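Adenylation domain (Streptomyces sp., PDB 5N9X) belongs to the ANL clan of AMP-binding proteins and is modelled here with adenosine-5'-triphosphate and threonine bound. Local coordinates at residues M31-L37 against S45-L49; W52-L56 against V139-R143; F261-T265 against V292-W296; I308-G312 against D334-G338. All coordinates share one frame; numbering follows the deposited sequence.

Contact 1 of 4, residues M31-L37 against S45-L49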
loop_
_atom_site.group_PDB
_atom_site.type_symbol
_atom_site.label_atom_id
_atom_site.label_comp_id
_atom_site.label_asym_id
_atom_site.label_seq_id
_atom_site.Cartn_x
_atom_site.Cartn_y
_atom_site.Cartn_z
ATOM N N MET A 31 18.871 19.139 -10.633
ATOM C CA MET A 31 17.999 19.207 -11.798
ATOM C C MET A 31 16.854 20.213 -11.639
ATOM O O MET A 31 15.701 19.883 -11.908
ATOM C CB MET A 31 17.468 17.813 -12.090
ATOM C CG MET A 31 18.580 16.800 -12.387
ATOM S SD MET A 31 18.010 15.094 -12.528
ATOM C CE MET A 31 17.926 14.738 -10.772
ATOM N N PRO A 32 17.177 21.457 -11.239
ATOM C CA PRO A 32 16.171 22.427 -10.796
ATOM C C PRO A 32 15.152 22.825 -11.858
ATOM O O PRO A 32 14.050 23.272 -11.521
ATOM C CB PRO A 32 17.023 23.649 -10.389
ATOM C CG PRO A 32 18.223 23.563 -11.218
ATOM C CD PRO A 32 18.516 22.071 -11.302
ATOM N N ASP A 33 15.529 22.664 -13.120
ATOM C CA ASP A 33 14.681 23.029 -14.245
ATOM C C ASP A 33 13.646 21.952 -14.588
ATOM O O ASP A 33 12.600 22.259 -15.182
ATOM C CB ASP A 33 15.554 23.333 -15.469
ATOM C CG ASP A 33 16.500 22.177 -15.804
ATOM O OD1 ASP A 33 16.955 21.472 -14.862
ATOM O OD2 ASP A 33 16.763 21.948 -17.008
ATOM N N ARG A 34 13.922 20.704 -14.212
ATOM C CA ARG A 34 12.981 19.607 -14.461
ATOM C C ARG A 34 11.665 19.761 -13.702
ATOM O O ARG A 34 11.611 20.421 -12.654
ATOM C CB ARG A 34 13.625 18.248 -14.112
ATOM C CG ARG A 34 14.812 17.880 -14.979
ATOM C CD ARG A 34 15.233 16.441 -14.776
ATOM N NE ARG A 34 14.323 15.493 -15.411
ATOM C CZ ARG A 34 14.194 15.341 -16.727
ATOM N NH1 ARG A 34 14.918 16.082 -17.566
ATOM N NH2 ARG A 34 13.346 14.444 -17.208
ATOM N N THR A 35 10.613 19.128 -14.224
ATOM C CA THR A 35 9.283 19.198 -13.614
ATOM C C THR A 35 9.169 18.184 -12.480
ATOM O O THR A 35 9.294 16.975 -12.704
ATOM C CB THR A 35 8.158 18.920 -14.655
ATOM O OG1 THR A 35 8.277 19.814 -15.774
ATOM C CG2 THR A 35 6.780 19.103 -14.034
ATOM N N ALA A 36 8.931 18.660 -11.263
ATOM C CA ALA A 36 8.741 17.756 -10.146
ATOM C C ALA A 36 7.274 17.293 -10.069
ATOM O O ALA A 36 6.992 16.102 -9.888
ATOM C CB ALA A 36 9.172 18.423 -8.847
ATOM N N LEU A 37 6.345 18.241 -10.198
ATOM C CA LEU A 37 4.927 17.927 -10.097
ATOM C C LEU A 37 4.198 18.340 -11.354
ATOM O O LEU A 37 4.448 19.420 -11.900
ATOM C CB LEU A 37 4.286 18.611 -8.881
ATOM C CG LEU A 37 4.922 18.426 -7.497
ATOM C CD1 LEU A 37 4.134 19.203 -6.467
ATOM C CD2 LEU A 37 5.024 16.954 -7.092
ATOM N N SER A 45 8.446 23.066 -11.198
ATOM C CA SER A 45 9.849 22.702 -11.258
ATOM C C SER A 45 10.396 22.279 -9.903
ATOM O O SER A 45 9.956 22.777 -8.862
ATOM C CB SER A 45 10.667 23.875 -11.795
ATOM O OG SER A 45 10.969 24.786 -10.762
ATOM N N TYR A 46 11.358 21.363 -9.933
ATOM C CA TYR A 46 12.105 20.972 -8.748
ATOM C C TYR A 46 12.600 22.196 -7.979
ATOM O O TYR A 46 12.292 22.345 -6.799
ATOM C CB TYR A 46 13.274 20.075 -9.140
ATOM C CG TYR A 46 12.924 18.608 -9.156
ATOM C CD1 TYR A 46 13.037 17.829 -8.006
ATOM C CD2 TYR A 46 12.477 17.998 -10.328
ATOM C CE1 TYR A 46 12.711 16.487 -8.030
ATOM C CE2 TYR A 46 12.151 16.672 -10.362
ATOM C CZ TYR A 46 12.268 15.910 -9.218
ATOM O OH TYR A 46 11.942 14.569 -9.256
ATOM N N GLY A 47 13.324 23.080 -8.662
ATOM C CA GLY A 47 13.773 24.343 -8.086
ATOM C C GLY A 47 12.726 25.125 -7.301
ATOM O O GLY A 47 13.010 25.594 -6.188
ATOM N N LEU A 48 11.520 25.266 -7.855
ATOM C CA LEU A 48 10.475 26.049 -7.178
ATOM C C LEU A 48 9.802 25.272 -6.037
ATOM O O LEU A 48 9.493 25.848 -4.989
ATOM C CB LEU A 48 9.431 26.553 -8.195
ATOM C CG LEU A 48 8.178 27.238 -7.611
ATOM C CD1 LEU A 48 8.443 28.633 -7.016
ATOM C CD2 LEU A 48 7.045 27.303 -8.677
ATOM N N LEU A 49 9.585 23.973 -6.235
ATOM C CA LEU A 49 9.144 23.100 -5.147
ATOM C C LEU A 49 10.131 23.165 -3.962
ATOM O O LEU A 49 9.718 23.298 -2.804
ATOM C CB LEU A 49 8.975 21.656 -5.645
ATOM C CG LEU A 49 8.405 20.618 -4.657
ATOM C CD1 LEU A 49 7.202 21.163 -3.839
ATOM C CD2 LEU A 49 8.049 19.294 -5.329
#

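Contact 2 of 4, residues W52-L56 against V139-R143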
loop_
_atom_site.group_PDB
_atom_site.type_symbol
_atom_site.label_atom_id
_atom_site.label_comp_id
_atom_site.label_asym_id
_atom_site.label_seq_id
_atom_site.Cartn_x
_atom_site.Cartn_y
_atom_site.Cartn_z
ATOM N N TRP A 52 9.673 26.512 -2.122
ATOM C CA TRP A 52 8.403 26.519 -1.420
ATOM C C TRP A 52 8.567 25.732 -0.108
ATOM O O TRP A 52 8.220 26.207 0.989
ATOM C CB TRP A 52 7.348 25.920 -2.364
ATOM C CG TRP A 52 5.922 25.916 -1.921
ATOM C CD1 TRP A 52 5.410 26.420 -0.754
ATOM C CD2 TRP A 52 4.801 25.428 -2.675
ATOM N NE1 TRP A 52 4.045 26.242 -0.729
ATOM C CE2 TRP A 52 3.649 25.637 -1.897
ATOM C CE3 TRP A 52 4.667 24.820 -3.929
ATOM C CZ2 TRP A 52 2.366 25.270 -2.341
ATOM C CZ3 TRP A 52 3.395 24.438 -4.362
ATOM C CH2 TRP A 52 2.268 24.666 -3.574
ATOM N N ALA A 53 9.172 24.550 -0.230
ATOM C CA ALA A 53 9.354 23.645 0.894
ATOM C C ALA A 53 10.270 24.198 1.985
ATOM O O ALA A 53 9.956 24.091 3.165
ATOM C CB ALA A 53 9.888 22.295 0.383
ATOM N N GLU A 54 11.411 24.758 1.597
ATOM C CA GLU A 54 12.263 25.471 2.559
ATOM C C GLU A 54 11.496 26.556 3.319
ATOM O O GLU A 54 11.607 26.669 4.556
ATOM C CB GLU A 54 13.478 26.102 1.862
ATOM C CG GLU A 54 14.449 25.097 1.250
ATOM C CD GLU A 54 15.053 24.189 2.318
ATOM O OE1 GLU A 54 15.382 24.710 3.414
ATOM O OE2 GLU A 54 15.208 22.970 2.058
ATOM N N GLY A 55 10.722 27.350 2.581
ATOM C CA GLY A 55 9.877 28.346 3.209
ATOM C C GLY A 55 8.868 27.747 4.178
ATOM O O GLY A 55 8.652 28.286 5.269
ATOM N N LEU A 56 8.237 26.637 3.796
ATOM C CA LEU A 56 7.217 26.047 4.654
ATOM C C LEU A 56 7.847 25.546 5.937
ATOM O O LEU A 56 7.229 25.566 6.997
ATOM C CB LEU A 56 6.486 24.901 3.947
ATOM C CG LEU A 56 5.328 25.311 3.039
ATOM C CD1 LEU A 56 5.071 24.289 1.920
ATOM C CD2 LEU A 56 4.079 25.561 3.854
ATOM N N VAL A 139 -0.368 27.520 3.124
ATOM C CA VAL A 139 0.670 26.791 2.390
ATOM C C VAL A 139 0.872 27.332 0.968
ATOM O O VAL A 139 2.014 27.508 0.529
ATOM C CB VAL A 139 0.348 25.265 2.325
ATOM C CG1 VAL A 139 1.160 24.560 1.240
ATOM C CG2 VAL A 139 0.591 24.615 3.683
ATOM N N ALA A 140 -0.231 27.610 0.270
ATOM C CA ALA A 140 -0.188 28.217 -1.067
ATOM C C ALA A 140 0.534 29.563 -1.103
ATOM O O ALA A 140 1.084 29.959 -2.134
ATOM C CB ALA A 140 -1.607 28.389 -1.620
ATOM N N ALA A 141 0.529 30.264 0.020
ATOM C CA ALA A 141 1.051 31.624 0.082
ATOM C C ALA A 141 2.561 31.672 -0.029
ATOM O O ALA A 141 3.116 32.679 -0.459
ATOM C CB ALA A 141 0.607 32.302 1.383
ATOM N N LEU A 142 3.227 30.598 0.385
ATOM C CA LEU A 142 4.688 30.575 0.389
ATOM C C LEU A 142 5.237 30.059 -0.942
ATOM O O LEU A 142 6.448 30.055 -1.157
ATOM C CB LEU A 142 5.216 29.737 1.568
ATOM C CG LEU A 142 5.148 30.400 2.963
ATOM C CD1 LEU A 142 3.754 30.370 3.537
ATOM C CD2 LEU A 142 6.114 29.803 3.969
ATOM N N ARG A 143 4.331 29.656 -1.835
ATOM C CA ARG A 143 4.685 29.082 -3.135
ATOM C C ARG A 143 5.471 30.041 -4.016
ATOM O O ARG A 143 6.636 29.790 -4.329
ATOM C CB ARG A 143 3.426 28.641 -3.875
ATOM C CG ARG A 143 3.689 28.001 -5.221
ATOM C CD ARG A 143 2.612 28.380 -6.190
ATOM N NE ARG A 143 2.815 27.751 -7.486
ATOM C CZ ARG A 143 2.106 26.714 -7.917
ATOM N NH1 ARG A 143 1.149 26.206 -7.149
ATOM N NH2 ARG A 143 2.347 26.193 -9.113
#

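Contact 3 of 4, residues F261-T265 against V292-W296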
loop_
_atom_site.group_PDB
_atom_site.type_symbol
_atom_site.label_atom_id
_atom_site.label_comp_id
_atom_site.label_asym_id
_atom_site.label_seq_id
_atom_site.Cartn_x
_atom_site.Cartn_y
_atom_site.Cartn_z
ATOM N N PHE A 261 -5.605 -2.922 -11.035
ATOM C CA PHE A 261 -5.067 -3.311 -12.331
ATOM C C PHE A 261 -6.058 -4.162 -13.159
ATOM O O PHE A 261 -6.123 -4.031 -14.369
ATOM C CB PHE A 261 -3.741 -4.068 -12.137
ATOM C CG PHE A 261 -3.188 -4.665 -13.397
ATOM C CD1 PHE A 261 -2.423 -3.892 -14.269
ATOM C CD2 PHE A 261 -3.416 -6.005 -13.706
ATOM C CE1 PHE A 261 -1.903 -4.432 -15.447
ATOM C CE2 PHE A 261 -2.913 -6.555 -14.875
ATOM C CZ PHE A 261 -2.149 -5.756 -15.758
ATOM N N GLY A 262 -6.817 -5.040 -12.512
ATOM C CA GLY A 262 -7.806 -5.814 -13.237
ATOM C C GLY A 262 -8.803 -4.880 -13.912
ATOM O O GLY A 262 -9.107 -5.009 -15.092
ATOM N N ALA A 263 -9.306 -3.918 -13.153
ATOM C CA ALA A 263 -10.255 -2.956 -13.684
ATOM C C ALA A 263 -9.609 -2.022 -14.732
ATOM O O ALA A 263 -10.250 -1.624 -15.706
ATOM C CB ALA A 263 -10.846 -2.160 -12.553
ATOM N N LEU A 264 -8.345 -1.665 -14.521
ATOM C CA LEU A 264 -7.620 -0.884 -15.496
ATOM C C LEU A 264 -7.520 -1.639 -16.837
ATOM O O LEU A 264 -7.747 -1.087 -17.922
ATOM C CB LEU A 264 -6.230 -0.555 -14.960
ATOM C CG LEU A 264 -5.355 0.267 -15.904
ATOM C CD1 LEU A 264 -6.133 1.484 -16.389
ATOM C CD2 LEU A 264 -4.066 0.689 -15.215
ATOM N N THR A 265 -7.172 -2.908 -16.742
ATOM C CA THR A 265 -6.999 -3.750 -17.905
ATOM C C THR A 265 -8.263 -3.880 -18.733
ATOM O O THR A 265 -8.199 -3.903 -19.963
ATOM C CB THR A 265 -6.522 -5.139 -17.485
ATOM O OG1 THR A 265 -5.316 -4.991 -16.729
ATOM C CG2 THR A 265 -6.274 -6.022 -18.705
ATOM N N VAL A 292 -5.529 -12.800 -13.353
ATOM C CA VAL A 292 -5.577 -11.339 -13.421
ATOM C C VAL A 292 -4.613 -10.760 -14.493
ATOM O O VAL A 292 -4.944 -9.798 -15.183
ATOM C CB VAL A 292 -5.267 -10.728 -12.016
ATOM C CG1 VAL A 292 -4.778 -9.321 -12.123
ATOM C CG2 VAL A 292 -6.495 -10.774 -11.139
ATOM N N VAL A 293 -3.452 -11.383 -14.661
ATOM C CA VAL A 293 -2.407 -10.891 -15.564
ATOM C C VAL A 293 -2.524 -11.359 -17.044
ATOM O O VAL A 293 -2.054 -10.657 -17.955
ATOM C CB VAL A 293 -1.007 -11.291 -14.989
ATOM C CG1 VAL A 293 0.138 -11.012 -15.975
ATOM C CG2 VAL A 293 -0.757 -10.575 -13.640
ATOM N N ARG A 294 -3.167 -12.508 -17.291
ATOM C CA ARG A 294 -3.236 -13.092 -18.643
ATOM C C ARG A 294 -3.791 -12.128 -19.717
ATOM O O ARG A 294 -3.181 -11.983 -20.779
ATOM C CB ARG A 294 -4.063 -14.399 -18.641
ATOM C CG ARG A 294 -3.545 -15.517 -17.715
ATOM C CD ARG A 294 -4.201 -16.869 -18.008
ATOM N NE ARG A 294 -4.664 -17.549 -16.791
ATOM C CZ ARG A 294 -4.016 -18.525 -16.161
ATOM N NH1 ARG A 294 -2.855 -18.963 -16.625
ATOM N NH2 ARG A 294 -4.530 -19.056 -15.056
ATOM N N PRO A 295 -4.935 -11.459 -19.455
ATOM C CA PRO A 295 -5.451 -10.592 -20.527
ATOM C C PRO A 295 -4.482 -9.483 -20.903
ATOM O O PRO A 295 -4.300 -9.206 -22.088
ATOM C CB PRO A 295 -6.729 -9.996 -19.929
ATOM C CG PRO A 295 -7.082 -10.866 -18.791
ATOM C CD PRO A 295 -5.808 -11.440 -18.267
ATOM N N TRP A 296 -3.864 -8.855 -19.906
ATOM C CA TRP A 296 -2.792 -7.904 -20.184
ATOM C C TRP A 296 -1.709 -8.514 -21.063
ATOM O O TRP A 296 -1.326 -7.935 -22.076
ATOM C CB TRP A 296 -2.155 -7.408 -18.899
ATOM C CG TRP A 296 -1.186 -6.282 -19.102
ATOM C CD1 TRP A 296 0.156 -6.380 -19.291
ATOM C CD2 TRP A 296 -1.495 -4.886 -19.123
ATOM N NE1 TRP A 296 0.707 -5.127 -19.434
ATOM C CE2 TRP A 296 -0.290 -4.194 -19.337
ATOM C CE3 TRP A 296 -2.674 -4.158 -18.974
ATOM C CZ2 TRP A 296 -0.230 -2.804 -19.406
ATOM C CZ3 TRP A 296 -2.618 -2.781 -19.054
ATOM C CH2 TRP A 296 -1.401 -2.116 -19.268
#

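Contact 4 of 4, residues I308-G312 against D334-G338. With ATP (adenosine-5'-triphosphate), chain D; THR (threonine), chain C.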
loop_
_atom_site.group_PDB
_atom_site.type_symbol
_atom_site.label_atom_id
_atom_site.label_comp_id
_atom_site.label_asym_id
_atom_site.label_seq_id
_atom_site.Cartn_x
_atom_site.Cartn_y
_atom_site.Cartn_z
ATOM N N ILE A 308 6.068 -6.470 -12.453
ATOM C CA ILE A 308 6.772 -6.786 -11.223
ATOM C C ILE A 308 5.795 -6.904 -10.057
ATOM O O ILE A 308 5.071 -5.956 -9.714
ATOM C CB ILE A 308 7.846 -5.719 -10.876
ATOM C CG1 ILE A 308 9.096 -5.921 -11.735
ATOM C CG2 ILE A 308 8.245 -5.801 -9.409
ATOM C CD1 ILE A 308 9.019 -5.307 -13.063
ATOM N N ASN A 309 5.765 -8.086 -9.455
ATOM C CA ASN A 309 4.942 -8.271 -8.287
ATOM C C ASN A 309 5.831 -7.964 -7.116
ATOM O O ASN A 309 6.963 -8.412 -7.087
ATOM C CB ASN A 309 4.356 -9.687 -8.192
ATOM C CG ASN A 309 3.450 -9.829 -6.992
ATOM O OD1 ASN A 309 3.054 -8.823 -6.406
ATOM N ND2 ASN A 309 3.109 -11.062 -6.622
ATOM N N MET A 310 5.358 -7.156 -6.180
ATOM C CA MET A 310 6.147 -6.905 -4.968
ATOM C C MET A 310 5.337 -7.221 -3.721
ATOM O O MET A 310 4.293 -6.610 -3.494
ATOM C CB MET A 310 6.660 -5.456 -4.917
ATOM C CG MET A 310 7.620 -5.103 -6.044
ATOM S SD MET A 310 8.420 -3.472 -5.962
ATOM C CE MET A 310 9.909 -3.885 -5.014
ATOM N N TYR A 311 5.802 -8.193 -2.942
ATOM C CA TYR A 311 5.203 -8.431 -1.631
ATOM C C TYR A 311 5.729 -7.347 -0.728
ATOM O O TYR A 311 6.922 -6.992 -0.808
ATOM C CB TYR A 311 5.535 -9.827 -1.068
ATOM C CG TYR A 311 5.217 -9.987 0.416
ATOM C CD1 TYR A 311 3.956 -10.385 0.830
ATOM C CD2 TYR A 311 6.178 -9.764 1.393
ATOM C CE1 TYR A 311 3.659 -10.534 2.166
ATOM C CE2 TYR A 311 5.892 -9.910 2.728
ATOM C CZ TYR A 311 4.632 -10.290 3.109
ATOM O OH TYR A 311 4.343 -10.430 4.433
ATOM N N GLY A 312 4.856 -6.820 0.125
ATOM C CA GLY A 312 5.245 -5.757 1.031
ATOM C C GLY A 312 4.278 -5.633 2.186
ATOM O O GLY A 312 3.131 -6.087 2.105
ATOM N N ASP A 334 0.113 -20.327 -9.398
ATOM C CA ASP A 334 0.893 -19.936 -8.235
ATOM C C ASP A 334 1.216 -18.435 -8.209
ATOM O O ASP A 334 1.459 -17.797 -9.247
ATOM C CB ASP A 334 2.183 -20.761 -8.162
ATOM C CG ASP A 334 1.997 -22.073 -7.396
ATOM O OD1 ASP A 334 1.777 -22.000 -6.166
ATOM O OD2 ASP A 334 2.074 -23.165 -8.013
ATOM N N SER A 335 1.207 -17.886 -6.996
ATOM C CA SER A 335 1.536 -16.487 -6.752
ATOM C C SER A 335 2.997 -16.288 -6.357
ATOM O O SER A 335 3.343 -16.341 -5.169
ATOM C CB SER A 335 0.634 -15.930 -5.654
ATOM O OG SER A 335 0.661 -14.517 -5.667
ATOM N N VAL A 336 3.856 -16.046 -7.338
ATOM C CA VAL A 336 5.278 -15.869 -7.041
ATOM C C VAL A 336 5.591 -14.424 -6.626
ATOM O O VAL A 336 5.286 -13.476 -7.361
ATOM C CB VAL A 336 6.160 -16.253 -8.236
ATOM C CG1 VAL A 336 7.610 -16.418 -7.793
ATOM C CG2 VAL A 336 5.648 -17.538 -8.865
ATOM N N ILE A 337 6.179 -14.271 -5.437
ATOM C CA ILE A 337 6.563 -12.961 -4.933
ATOM C C ILE A 337 8.068 -12.805 -5.042
ATOM O O ILE A 337 8.594 -11.715 -4.875
ATOM C CB ILE A 337 6.098 -12.722 -3.459
ATOM C CG1 ILE A 337 6.839 -13.629 -2.474
ATOM C CG2 ILE A 337 4.607 -12.908 -3.336
ATOM C CD1 ILE A 337 6.136 -13.779 -1.145
ATOM N N GLY A 338 8.760 -13.904 -5.326
ATOM C CA GLY A 338 10.185 -13.841 -5.648
ATOM C C GLY A 338 11.142 -13.875 -4.464
ATOM O O GLY A 338 10.969 -14.687 -3.566
HETATM P PG ATP D . -1.859 -4.660 8.941
HETATM O O1G ATP D . -1.460 -6.117 9.147
HETATM O O2G ATP D . -2.775 -4.119 9.996
HETATM O O3G ATP D . -0.697 -3.706 8.729
HETATM P PB ATP D . -2.356 -4.696 6.058
HETATM O O1B ATP D . -1.961 -6.169 5.918
HETATM O O2B ATP D . -3.272 -4.067 5.057
HETATM O O3B ATP D . -2.844 -4.602 7.611
HETATM P PA ATP D . -0.230 -3.295 4.957
HETATM O O1A ATP D . 1.203 -3.212 5.425
HETATM O O2A ATP D . -0.819 -2.099 4.216
HETATM O O3A ATP D . -1.122 -3.688 6.220
HETATM O "O5'" ATP D . -0.542 -4.645 4.088
HETATM C "C5'" ATP D . 0.388 -5.703 3.853
HETATM C "C4'" ATP D . -0.356 -7.029 3.673
HETATM O "O4'" ATP D . -0.815 -7.186 2.339
HETATM C "C3'" ATP D . 0.451 -8.265 4.025
HETATM O "O3'" ATP D . -0.034 -8.730 5.281
HETATM C "C2'" ATP D . 0.150 -9.277 2.949
HETATM O "O2'" ATP D . -0.775 -10.225 3.474
HETATM C "C1'" ATP D . -0.544 -8.505 1.847
HETATM N N9 ATP D . 0.312 -8.393 0.625
HETATM C C8 ATP D . 1.063 -7.318 0.293
HETATM N N7 ATP D . 1.729 -7.492 -0.872
HETATM C C5 ATP D . 1.396 -8.713 -1.325
HETATM C C6 ATP D . 1.750 -9.516 -2.518
HETATM N N6 ATP D . 2.598 -9.022 -3.441
HETATM N N1 ATP D . 1.207 -10.744 -2.637
HETATM C C2 ATP D . 0.385 -11.225 -1.682
HETATM N N3 ATP D . -0.003 -10.558 -0.572
HETATM C C4 ATP D . 0.467 -9.309 -0.335
HETATM N N THR C . 2.842 -1.671 1.585
HETATM C CA THR C . 1.607 -1.856 0.809
HETATM C C THR C . 0.685 -2.684 1.659
HETATM O O THR C . -0.518 -2.920 1.434
HETATM C CB THR C . 1.836 -2.582 -0.538
HETATM O OG1 THR C . 2.632 -3.766 -0.329
HETATM C CG2 THR C . 2.521 -1.653 -1.532
HETATM O OXT THR C . 1.265 -3.151 2.629
HETATM O O HOH W 1 1.284 -11.882 -4.944
#

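Contact 1 of 4, residues M31-L37 against S45-L49
The carbonyl oxygen of R34 is gripped by two successive residues: Y46 N donates to R34 O over 2.9 Å, almost end-on to the carbonyl, and S45 CA adds a C-H...O contact to R34 O at 3.2 Å. One residue further into the helix, G47 N reaches an in-plane lone pair of P32 O at 3.0 Å. The two amides belong to the open first turn of helix 46-62, so the type I turn from M31 to R34 supplies acceptors that the helix itself does not provide. S45 completes this N-terminal capping as the N-cap residue: with chi1 at 83°, OG lies between the backbone N and carbonyl carbon, and S45 OG accepts from L48 N at 3.0 Å. T35 and S45 meanwhile form a non-hydrogen-bonded antiparallel pair, next to the classic bulge where A36 and L37 both face I44. Beside these polar bonds, A36 CB sits over the centre of one face of the Y46 ring, 3.6 Å from the ring centroid, while Y46 OH binds A226 O. L49 CD2 rests 3.8 Å from A36 CB, and it also meets L37 CG, the two leucine side chains crossing at about a right angle.

Contact 2 of 4, residues W52-L56 against V139-R143
W52 lays its indole flat against R143. The contact is made by backbone as well as side chain: R143 CA stands 3.5 Å from the centroid of the five-membered ring, only 5° off the normal, in a CH-pi contact, and R143 CB and CG continue along the same face, R143 CG coming 3.6 Å from W52 CE3. The arginine chain bends at chi2, and its guanidinium plane ends inclined to the indole, NH1 near CZ3. The indole reaches across because CG of W52 is anti to the backbone N (chi1 -175°). Its edge is used differently from its face: W52 NE1 donates to V139 O at 2.7 Å, a short bond bent to 146°, with the nitrogen lying above the carbonyl plane. This pins the ring's rotation and gives the buried indole N-H a partner. V139 then splits its branches, CG1 touching W52 CZ2 and V139 CG2 meeting L56 CD2 at 3.6 Å, with each of these side chains crossing the valine at about a right angle. L142 CD2 presses to 3.2 Å from G55 O, a close approach at a residue without a side chain. Helix 136-141 and the residues that follow it thus pack on helix 46-62, W52 also touching A79, N80 and A83 of helix 79-90, while the R143 guanidinium forms a salt bridge with E42 at the start of strand 42-45.

Contact 3 of 4, residues F261-T265 against V292-W296
F261 and W296 join two helices of an alpha/beta fold in which helices 258-271 and 290-300 successively connect the parallel strands 253-256, 280-284 and 306-310. Across the contact the short helical segments run nearly alongside, their axes 9.6 Å apart at 29°. The aromatic interaction dominates: the F261 rim, at CZ and CE1, is set against one face of the W296 indole, with F261 CZ 3.5 Å from W296 CG. The ring planes are inclined at 54°, and the centroids of F261 and of the six-membered ring of W296 lie 5.1 Å apart. Both rings project into the space between the helices, each CB-CG bond trans to the amide nitrogen of its residue. Further out, F261 meets F283 edge-to-face and W296 packs on F300. Aliphatic packing flanks the aromatic pair, V292 CG1 touching F261 CD2 at the ring edge and P295 CB approaching T265 CG2. Polar bonding stays within helix 258-271, where F261 O accepts from T265 N and, on the opposite face of the carbonyl plane, from T265 OG1 at 2.7 Å. That bond holds T265 OG1 above the centre of the F261 ring, 3.3 Å from its plane, and 3.6 Å from W296 CE3.

Contact 4 of 4, residues I308-G312 against D334-G338
Y311 and I337 form the apolar, close-packed half of the contact. Y311 CB meets I337 CB at 3.8 Å, and I337 CG2 and CD1 lie near the same carbon, so the isoleucine packs against the root of the tyrosine. With chi1 at 166° the Y311 ring swings opposite its amide nitrogen, away from the isoleucine and to the adenine, where Y311 CD1 comes 3.7 Å from ATP C5; the phenol OH is bound by D406. The other half is looser and holds a water. N309 ND2 makes a weak bond to V336 O, at 3.3 Å, and a water links it to S335, accepting from N309 ND2 at 2.6 Å and donating to S335 OG. That hydroxyl is also bonded to L288 O. With its amide nitrogen held in this way, N309 turns OD1 toward the nucleotide: ATP N6 donates to M310 O at 2.9 Å and, more weakly, to N309 OD1, an arrangement consistent with recognition of the adenine amino group in this ATP pocket. Strand 321-324 runs between strands 306-310 and 336-340, antiparallel to both, and T321 OG1 is hydrogen-bonded to Y311 N and to I337 O. On the far side of 336-340 comes strand 416-421, where I337 and G338 both face L416 in a classic beta bulge.

From the N terminus, the four contacts follow one another in series, none nested in or crossing another. Contact 1 closes the short loop through strand 42-45, tying the end of helix 20-30 and strand 35-39 to helix 46-62. The same helix serves contact 2, which closes an 82-residue excursion holding all four strands of the parallel sheet; the two touch where L48 CD1 packs on R143 O. Contacts 3 and 4 close loops of 26 and 21 residues far from this pair, their centres 34 to 40 Å from those of contacts 1 and 2. Helix 290-300 is followed in the chain by strand 306-310; contact 3 joins helices packed on the large mixed sheet and contact 4 joins its strands beside the bound nucleotide.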